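Local coordinates for protein chintase (Rhizomucor miehei, PDB 5YUQ) that hydrolyses the beta-1,4 linkages of chitin as a family 18 glycoside hydrolase, probably threading the chain through a tunnel-shaped active site, at residues A[113-116]-A[117-120]; A[147-151]-A[152-156]; A[285-288]-A[289-292]; A[332-335]-A[336-339]. All coordinates share one frame; numbering follows the deposited sequence.

Interaction 1: residues A[113-116]-A[117-120]; sequences NGVA and CNSK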
loop_
_atom_site.group_PDB
_atom_site.type_symbol
_atom_site.label_atom_id
_atom_site.label_comp_id
_atom_site.label_asym_id
_atom_site.label_seq_id
_atom_site.Cartn_x
_atom_site.Cartn_y
_atom_site.Cartn_z
ATOM N N ASN A 113 -4.614 -8.147 -13.155
ATOM C CA ASN A 113 -4.163 -8.393 -11.799
ATOM C C ASN A 113 -4.982 -7.514 -10.865
ATOM O O ASN A 113 -5.876 -6.806 -11.318
ATOM C CB ASN A 113 -2.657 -8.167 -11.693
ATOM C CG ASN A 113 -1.888 -9.023 -12.687
ATOM O OD1 ASN A 113 -2.261 -10.168 -12.950
ATOM N ND2 ASN A 113 -0.830 -8.466 -13.264
ATOM N N GLY A 114 -4.775 -7.629 -9.580
ATOM C CA GLY A 114 -5.734 -7.015 -8.704
ATOM C C GLY A 114 -6.880 -8.070 -8.668
ATOM O O GLY A 114 -6.753 -9.114 -9.247
ATOM N N VAL A 115 -7.970 -7.817 -8.018
ATOM C CA VAL A 115 -9.082 -8.760 -7.959
ATOM C C VAL A 115 -9.463 -9.196 -9.377
ATOM O O VAL A 115 -9.644 -8.364 -10.272
ATOM C CB VAL A 115 -10.273 -8.171 -7.181
ATOM C CG1 VAL A 115 -11.538 -8.961 -7.438
ATOM C CG2 VAL A 115 -9.955 -8.141 -5.693
ATOM N N ALA A 116 -9.547 -10.506 -9.584
ATOM C CA ALA A 116 -9.635 -11.068 -10.933
ATOM C C ALA A 116 -10.810 -10.549 -11.761
ATOM O O ALA A 116 -10.694 -10.363 -12.976
ATOM C CB ALA A 116 -9.671 -12.587 -10.860
ATOM N N CYS A 117 -11.945 -10.331 -11.106
ATOM C CA CYS A 117 -13.162 -9.943 -11.808
ATOM C C CYS A 117 -13.404 -8.430 -11.807
ATOM O O CYS A 117 -14.497 -7.963 -12.163
ATOM C CB CYS A 117 -14.373 -10.686 -11.233
ATOM S SG CYS A 117 -14.728 -10.266 -9.517
ATOM N N ASN A 118 -12.390 -7.660 -11.412
ATOM C CA ASN A 118 -12.450 -6.206 -11.582
ATOM C C ASN A 118 -12.823 -5.826 -13.005
ATOM O O ASN A 118 -12.372 -6.463 -13.960
ATOM C CB ASN A 118 -11.091 -5.573 -11.266
ATOM C CG ASN A 118 -10.852 -5.390 -9.786
ATOM O OD1 ASN A 118 -11.738 -5.609 -8.955
ATOM N ND2 ASN A 118 -9.643 -4.972 -9.445
ATOM N N SER A 119 -13.636 -4.786 -13.158
ATOM C CA SER A 119 -13.882 -4.245 -14.489
ATOM C C SER A 119 -12.594 -3.597 -14.998
ATOM O O SER A 119 -11.763 -3.140 -14.213
ATOM C CB SER A 119 -15.047 -3.253 -14.492
ATOM O OG SER A 119 -14.824 -2.158 -13.616
ATOM N N LYS A 120 -12.420 -3.574 -16.315
ATOM C CA LYS A 120 -11.207 -3.027 -16.914
ATOM C C LYS A 120 -11.528 -2.495 -18.301
ATOM O O LYS A 120 -12.431 -2.992 -18.964
ATOM C CB LYS A 120 -10.128 -4.100 -17.003
ATOM C CG LYS A 120 -10.578 -5.340 -17.748
ATOM C CD LYS A 120 -9.477 -6.378 -17.839
ATOM C CE LYS A 120 -9.031 -6.852 -16.464
ATOM N NZ LYS A 120 -10.129 -7.416 -15.614
HETATM O O HOH W 1 -7.697 -4.515 -11.701
HETATM O O HOH W 2 -8.330 -5.211 -6.779
#

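Interaction 2: residues A[147-151]-A[152-156]; sequences TAVPT and APFND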
loop_
_atom_site.group_PDB
_atom_site.type_symbol
_atom_site.label_atom_id
_atom_site.label_comp_id
_atom_site.label_asym_id
_atom_site.label_seq_id
_atom_site.Cartn_x
_atom_site.Cartn_y
_atom_site.Cartn_z
ATOM N N THR A 147 -3.104 9.537 -4.896
ATOM C CA THR A 147 -3.444 8.215 -5.393
ATOM C C THR A 147 -2.428 7.225 -4.857
ATOM O O THR A 147 -1.241 7.540 -4.767
ATOM C CB THR A 147 -3.514 8.185 -6.946
ATOM O OG1 THR A 147 -3.721 6.842 -7.390
ATOM C CG2 THR A 147 -2.231 8.709 -7.552
ATOM N N ALA A 148 -2.902 6.054 -4.439
ATOM C CA ALA A 148 -2.011 4.968 -4.060
ATOM C C ALA A 148 -1.762 4.147 -5.310
ATOM O O ALA A 148 -2.704 3.719 -5.979
ATOM C CB ALA A 148 -2.637 4.110 -2.976
ATOM N N VAL A 149 -0.491 3.927 -5.627
ATOM C CA VAL A 149 -0.110 3.398 -6.934
ATOM C C VAL A 149 0.768 2.154 -6.837
ATOM O O VAL A 149 1.450 1.942 -5.835
ATOM C CB VAL A 149 0.631 4.479 -7.741
ATOM C CG1 VAL A 149 -0.184 5.759 -7.803
ATOM C CG2 VAL A 149 1.989 4.764 -7.131
ATOM N N PRO A 150 0.752 1.314 -7.886
ATOM C CA PRO A 150 1.626 0.139 -7.924
ATOM C C PRO A 150 3.081 0.522 -8.184
ATOM O O PRO A 150 3.399 1.702 -8.321
ATOM C CB PRO A 150 1.063 -0.683 -9.094
ATOM C CG PRO A 150 0.404 0.342 -9.982
ATOM C CD PRO A 150 -0.159 1.377 -9.041
ATOM N N THR A 151 3.951 -0.478 -8.263
ATOM C CA THR A 151 5.392 -0.239 -8.341
ATOM C C THR A 151 5.872 0.143 -9.750
ATOM O O THR A 151 7.063 0.364 -9.969
ATOM C CB THR A 151 6.163 -1.459 -7.829
ATOM O OG1 THR A 151 5.594 -2.640 -8.406
ATOM C CG2 THR A 151 6.056 -1.546 -6.307
ATOM N N ALA A 152 4.944 0.220 -10.695
ATOM C CA ALA A 152 5.251 0.747 -12.017
ATOM C C ALA A 152 4.103 1.640 -12.443
ATOM O O ALA A 152 2.968 1.443 -12.003
ATOM C CB ALA A 152 5.442 -0.394 -13.015
ATOM N N PRO A 153 4.404 2.596 -13.318
ATOM C CA PRO A 153 3.342 3.500 -13.765
ATOM C C PRO A 153 2.075 2.841 -14.288
ATOM O O PRO A 153 2.157 1.782 -14.846
ATOM C CB PRO A 153 4.027 4.349 -14.865
ATOM C CG PRO A 153 5.425 4.363 -14.501
ATOM C CD PRO A 153 5.716 3.034 -13.738
ATOM N N PHE A 154 0.945 3.510 -14.150
ATOM C CA PHE A 154 -0.350 2.970 -14.563
ATOM C C PHE A 154 -0.330 2.378 -15.966
ATOM O O PHE A 154 0.321 2.913 -16.872
ATOM C CB PHE A 154 -1.399 4.072 -14.548
ATOM C CG PHE A 154 -1.651 4.663 -13.192
ATOM C CD1 PHE A 154 -1.943 3.850 -12.105
ATOM C CD2 PHE A 154 -1.615 6.041 -13.014
ATOM C CE1 PHE A 154 -2.188 4.415 -10.852
ATOM C CE2 PHE A 154 -1.864 6.606 -11.778
ATOM C CZ PHE A 154 -2.157 5.795 -10.701
ATOM N N ASN A 155 -1.063 1.282 -16.135
ATOM C CA ASN A 155 -1.142 0.597 -17.424
ATOM C C ASN A 155 -1.747 1.431 -18.535
ATOM O O ASN A 155 -2.730 2.147 -18.340
ATOM C CB ASN A 155 -1.956 -0.687 -17.300
ATOM C CG ASN A 155 -1.211 -1.786 -16.590
ATOM O OD1 ASN A 155 -0.015 -1.670 -16.309
ATOM N ND2 ASN A 155 -1.910 -2.880 -16.306
ATOM N N ASP A 156 -1.171 1.298 -19.724
ATOM C CA ASP A 156 -1.724 1.966 -20.889
ATOM C C ASP A 156 -2.833 1.125 -21.514
ATOM O O ASP A 156 -3.337 0.179 -20.896
ATOM C CB ASP A 156 -0.628 2.316 -21.903
ATOM C CG ASP A 156 0.056 1.099 -22.491
ATOM O OD1 ASP A 156 -0.480 -0.027 -22.415
ATOM O OD2 ASP A 156 1.153 1.280 -23.061
#

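Interaction 3: residues A[285-288]-A[289-292]; sequences YIWR and TIAQ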
loop_
_atom_site.group_PDB
_atom_site.type_symbol
_atom_site.label_atom_id
_atom_site.label_comp_id
_atom_site.label_asym_id
_atom_site.label_seq_id
_atom_site.Cartn_x
_atom_site.Cartn_y
_atom_site.Cartn_z
ATOM N N TYR A 285 1.815 -10.986 8.658
ATOM C CA TYR A 285 2.348 -11.162 9.991
ATOM C C TYR A 285 2.630 -9.749 10.485
ATOM O O TYR A 285 3.601 -9.129 10.056
ATOM C CB TYR A 285 3.644 -11.961 9.876
ATOM C CG TYR A 285 3.879 -12.967 10.973
ATOM C CD1 TYR A 285 4.398 -12.569 12.187
ATOM C CD2 TYR A 285 3.617 -14.314 10.775
ATOM C CE1 TYR A 285 4.632 -13.464 13.187
ATOM C CE2 TYR A 285 3.851 -15.236 11.789
ATOM C CZ TYR A 285 4.357 -14.793 12.987
ATOM O OH TYR A 285 4.600 -15.682 14.009
ATOM N N ILE A 286 1.782 -9.211 11.357
ATOM C CA ILE A 286 1.928 -7.792 11.703
ATOM C C ILE A 286 3.036 -7.556 12.719
ATOM O O ILE A 286 3.423 -8.459 13.460
ATOM C CB ILE A 286 0.616 -7.144 12.190
ATOM C CG1 ILE A 286 0.167 -7.752 13.521
ATOM C CG2 ILE A 286 -0.470 -7.274 11.130
ATOM C CD1 ILE A 286 -0.867 -6.899 14.235
ATOM N N TRP A 287 3.557 -6.338 12.746
ATOM C CA TRP A 287 4.682 -6.032 13.613
ATOM C C TRP A 287 4.402 -6.373 15.070
ATOM O O TRP A 287 5.289 -6.874 15.767
ATOM C CB TRP A 287 5.093 -4.569 13.501
ATOM C CG TRP A 287 6.154 -4.239 14.497
ATOM C CD1 TRP A 287 5.998 -3.567 15.675
ATOM C CD2 TRP A 287 7.540 -4.595 14.417
ATOM N NE1 TRP A 287 7.205 -3.485 16.333
ATOM C CE2 TRP A 287 8.168 -4.105 15.578
ATOM C CE3 TRP A 287 8.313 -5.277 13.471
ATOM C CZ2 TRP A 287 9.532 -4.267 15.815
ATOM C CZ3 TRP A 287 9.665 -5.442 13.708
ATOM C CH2 TRP A 287 10.261 -4.941 14.872
ATOM N N ARG A 288 3.189 -6.113 15.541
ATOM C CA ARG A 288 2.864 -6.379 16.954
ATOM C C ARG A 288 3.222 -7.841 17.287
ATOM O O ARG A 288 3.737 -8.077 18.345
ATOM C CB ARG A 288 1.428 -6.138 17.326
ATOM C CG ARG A 288 1.002 -4.690 17.253
ATOM C CD ARG A 288 -0.465 -4.417 17.504
ATOM N NE ARG A 288 -0.821 -4.604 18.912
ATOM C CZ ARG A 288 -0.602 -3.707 19.853
ATOM N NH1 ARG A 288 -0.066 -2.520 19.601
ATOM N NH2 ARG A 288 -0.958 -3.986 21.070
ATOM N N THR A 289 2.887 -8.763 16.382
ATOM C CA THR A 289 3.172 -10.180 16.585
ATOM C C THR A 289 4.669 -10.461 16.546
ATOM O O THR A 289 5.192 -11.204 17.378
ATOM C CB THR A 289 2.488 -11.036 15.518
ATOM O OG1 THR A 289 1.099 -10.686 15.444
ATOM C CG2 THR A 289 2.629 -12.516 15.855
ATOM N N ILE A 290 5.353 -9.874 15.570
ATOM C CA ILE A 290 6.799 -10.024 15.449
ATOM C C ILE A 290 7.491 -9.583 16.743
ATOM O O ILE A 290 8.386 -10.267 17.251
ATOM C CB ILE A 290 7.326 -9.215 14.248
ATOM C CG1 ILE A 290 6.641 -9.700 12.961
ATOM C CG2 ILE A 290 8.834 -9.346 14.118
ATOM C CD1 ILE A 290 7.027 -8.913 11.702
ATOM N N ALA A 291 7.041 -8.460 17.293
ATOM C CA ALA A 291 7.618 -7.923 18.523
ATOM C C ALA A 291 7.276 -8.811 19.713
ATOM O O ALA A 291 8.158 -9.182 20.494
ATOM C CB ALA A 291 7.128 -6.507 18.753
ATOM N N GLN A 292 5.998 -9.164 19.841
ATOM C CA GLN A 292 5.542 -9.958 20.987
ATOM C C GLN A 292 6.191 -11.337 21.035
ATOM O O GLN A 292 6.443 -11.868 22.121
ATOM C CB GLN A 292 4.014 -10.102 20.969
ATOM C CG GLN A 292 3.241 -8.837 21.337
ATOM C CD GLN A 292 1.786 -8.880 20.881
ATOM O OE1 GLN A 292 1.356 -9.823 20.207
ATOM N NE2 GLN A 292 1.023 -7.853 21.245
#

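Interaction 4: residues A[332-335]-A[336-339]; sequences LQDK and VDYA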
loop_
_atom_site.group_PDB
_atom_site.type_symbol
_atom_site.label_atom_id
_atom_site.label_comp_id
_atom_site.label_asym_id
_atom_site.label_seq_id
_atom_site.Cartn_x
_atom_site.Cartn_y
_atom_site.Cartn_z
ATOM N N LEU A 332 13.236 0.197 8.083
ATOM C CA LEU A 332 12.405 1.383 7.839
ATOM C C LEU A 332 13.256 2.650 7.815
ATOM O O LEU A 332 13.049 3.536 6.971
ATOM C CB LEU A 332 11.278 1.507 8.866
ATOM C CG LEU A 332 10.157 0.467 8.742
ATOM C CD1 LEU A 332 9.023 0.806 9.699
ATOM C CD2 LEU A 332 9.642 0.379 7.298
ATOM N N GLN A 333 14.226 2.728 8.724
ATOM C CA GLN A 333 15.170 3.839 8.705
ATOM C C GLN A 333 15.870 3.888 7.348
ATOM O O GLN A 333 16.047 4.960 6.773
ATOM C CB GLN A 333 16.207 3.700 9.826
ATOM C CG GLN A 333 17.217 4.853 9.851
ATOM C CD GLN A 333 16.584 6.176 10.231
ATOM O OE1 GLN A 333 15.936 6.293 11.269
ATOM N NE2 GLN A 333 16.770 7.190 9.385
ATOM N N ASP A 334 16.241 2.729 6.817
ATOM C CA ASP A 334 16.956 2.697 5.547
ATOM C C ASP A 334 16.089 3.187 4.395
ATOM O O ASP A 334 16.573 3.858 3.481
ATOM C CB ASP A 334 17.490 1.286 5.272
ATOM C CG ASP A 334 18.597 0.900 6.212
ATOM O OD1 ASP A 334 19.187 1.793 6.861
ATOM O OD2 ASP A 334 18.884 -0.315 6.317
ATOM N N LYS A 335 14.804 2.861 4.456
ATOM C CA LYS A 335 13.837 3.373 3.490
ATOM C C LYS A 335 13.690 4.885 3.608
ATOM O O LYS A 335 13.604 5.579 2.594
ATOM C CB LYS A 335 12.486 2.671 3.680
ATOM C CG LYS A 335 12.472 1.237 3.155
ATOM C CD LYS A 335 11.258 0.467 3.653
ATOM C CE LYS A 335 11.107 -0.866 2.929
ATOM N NZ LYS A 335 12.088 -1.913 3.384
ATOM N N VAL A 336 13.673 5.394 4.838
ATOM C CA VAL A 336 13.577 6.838 5.054
ATOM C C VAL A 336 14.817 7.543 4.524
ATOM O O VAL A 336 14.707 8.575 3.856
ATOM C CB VAL A 336 13.367 7.173 6.541
ATOM C CG1 VAL A 336 13.574 8.665 6.794
ATOM C CG2 VAL A 336 11.976 6.742 6.984
ATOM N N ASP A 337 15.991 6.972 4.799
ATOM C CA ASP A 337 17.246 7.539 4.311
ATOM C C ASP A 337 17.217 7.624 2.787
ATOM O O ASP A 337 17.619 8.629 2.195
ATOM C CB ASP A 337 18.450 6.692 4.761
ATOM C CG ASP A 337 18.647 6.680 6.275
ATOM O OD1 ASP A 337 18.194 7.609 6.972
ATOM O OD2 ASP A 337 19.276 5.716 6.766
ATOM N N TYR A 338 16.731 6.560 2.158
ATOM C CA TYR A 338 16.588 6.531 0.715
ATOM C C TYR A 338 15.630 7.615 0.220
ATOM O O TYR A 338 15.918 8.329 -0.747
ATOM C CB TYR A 338 16.091 5.156 0.258
ATOM C CG TYR A 338 15.815 5.122 -1.222
ATOM C CD1 TYR A 338 16.828 4.847 -2.128
ATOM C CD2 TYR A 338 14.542 5.382 -1.721
ATOM C CE1 TYR A 338 16.583 4.831 -3.504
ATOM C CE2 TYR A 338 14.289 5.365 -3.082
ATOM C CZ TYR A 338 15.309 5.091 -3.964
ATOM O OH TYR A 338 15.049 5.087 -5.313
ATOM N N ALA A 339 14.480 7.723 0.873
ATOM C CA ALA A 339 13.473 8.689 0.464
ATOM C C ALA A 339 14.018 10.113 0.551
ATOM O O ALA A 339 13.772 10.931 -0.338
ATOM C CB ALA A 339 12.222 8.545 1.312
HETATM O O HOH W 3 20.769 4.161 5.068
#

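Interaction 1: residues A[113-116]-A[117-120]
Val115 and Asn118 are the ends of a type I beta turn, closed by the hydrogen bond from Asn118 N to Val115 O at 3.1 Å. The bond is fairly straight at its hydrogen (162°), but the donor sits above the carbonyl plane, 52° out of it, and not on a lone pair. A second bond steadies the exit of the turn: Lys120, its chain bent at both chi3 and chi4, folds back so that NZ donates to Asn118 O at 2.9 Å.

Two waters add further polar links. Asn118 ND2 gives to both, each 3.0 Å away. One of them also lies 3.0 Å from Asn113 O and can donate to it, although other acceptors compete for its protons; the other accepts from Val115 N, so the amide is tied to the backbone on the approach to the turn.

The van der Waals part is small. The Asn118 side chain crosses that of Val115 at about a right angle, with OD1 3.4 Å from Val115 CB, and Val115 CG1 lies 4.0 Å from Cys117 SG.

Cys117 is joined by a disulfide to Cys274, a residue the Val115 side chain also touches. Ser119 hydrogen-bonds to Leu71, and Val115 rests on Trp67. The turn thus fastens the loop between strand 101-105 and helix 124-139 to two other loops.

Interaction 2: residues A[147-151]-A[152-156]
Val149, Pro150 and Phe154 meet where the backbone leaves strand 144-149 and swings round through Thr151 (phi/psi -80°/1°) into the extended run from Ala152 onward, a bend that no hydrogen bond between 147-151 and 152-156 closes.

The ring of Phe154 makes most of the side-chain contact. With CG beside the backbone N (chi1 -63°), the ring reaches back toward the strand, and its far end, CZ and CE1, does the touching. Val149 CG1 comes to 3.5 Å from Phe154 CZ, the two side chains crossing at about a right angle and the methyl approaching the ring obliquely. Pro150 CD adds a looser contact, 4.1 Å from Phe154 CE1. The Thr147 and Phe154 side chains run toward each other from opposite directions, with Thr147 OG1 at the ring edge, near its plane and 3.8 Å from Phe154 CZ. That hydroxyl has polar partners of its own, the carbonyl O of Leu104 and the OH of Tyr128. Nearer the bend, Pro150 CG packs 3.4 Å from Ala152 O.

The contact marks the point where strand 144-149, a parallel strand of the TIM-barrel fold, passes into its following loop. Phe154 packs there against the strand and against two more rings, Trp218 edge-to-face and Trp169.

Chemically, the contact between the two segments is apolar, valine and proline carbons bearing on an aromatic ring; the polar bonds that hold the bend, such as Trp218 NE1 to Pro150 O, come from outside them.

Interaction 3: residues A[285-288]-A[289-292]
Tyr285, Thr289 and Ile290 form the close-packed side of this first helical turn. Thr289 CG2 approaches the Tyr285 ring obliquely, 3.5 Å from CE1, and Ile290 CG1 lies 3.7 Å from Tyr285 CD1. With Thr289 CG2 anti to the backbone N, its OG1 is directed elsewhere, to Asp264 OD2, whereas Tyr285 OH bonds to Glu293. Next to this cluster, Ala291 CB sits 3.8 Å above the plane of the Trp287 ring in an off-centre CH-pi contact, 28° off the normal of the five-membered ring. Trp287 NE1 is held by Asp356 OD2.

Arg288 and Gln292 make the more exposed side. Gln292 N bonds to Arg288 O at 2.9 Å, and Gln292 CG sits close by, 3.1 Å from the same Arg288 O. It is the amide and guanidinium ends that are loosely related, the guanidinium turning to a salt bridge with Asp357.

Ile286 is the N-cap residue, its carbonyl O accepting from Ile290 N at 3.2 Å (166°) and only weakly from Thr289 N. This is a strand-to-helix junction: strand 284-286, antiparallel to strand 228-240, runs straight into helix 287-292, probably as part of the small insertion that many family 18 enzymes carry on the TIM barrel.

Interaction 4: residues A[332-335]-A[336-339]
Gln333 and Asp337, one helical turn apart on helix 329-341, are joined by a side-chain hydrogen bond as well as the backbone one from Asp337 N to Gln333 O. From Gln333 CB the chain leaves with CG anti to the backbone N (chi1 -180°), and CG passes 3.8 Å from Asp337 OD2. A bend at chi2 (67°) then turns CD toward Asp337, onward along the helix, 3.9 Å from Asp337 OD1. At the tip, NE2 donates to Asp337 OD1 at 2.8 Å. The acceptor lies in the amide plane, whereas the donor comes from above the carboxylate, 37° out of its plane. Asp367 OD2 is another acceptor for NE2.

The other carboxylate oxygen faces a like charge: Asp337 OD2 is 3.9 Å from Asp334 OD1. A water donates to Asp337 OD2 at 2.7 Å and weakly to Asp334 OD1. On the buried side, Lys335 reaches Asp327 in a salt bridge and Leu332 packs on strand 228-240.

Two carboxylates so close would be expected to repel each other; the neutral amide and the water, donating to both oxygens though weakly to Asp334 OD1, probably offset part of that cost.

The four contacts follow one another along a single family 18 chain with a TIM-barrel fold, each a local turn or helix contact. Interactions 1 and 2 are nearest, their centres about 15 Å apart: interaction 1 in the loop after strand 101-105, interaction 2 at the end of the neighbouring parallel strand 144-149 and the loop after it; helix 124-139 lies between them in sequence. Interactions 3 and 4 have centres about 21 Å apart and nearest atoms about 7 Å apart, and both border strand 228-240, through strand 284-286 and helix 329-341 respectively. Interaction 4 lies on the other side of the chain's centre from interaction 1, centres about 32 Å apart. No two touch; each settles its own turn, strand end or helix, all around one barrel.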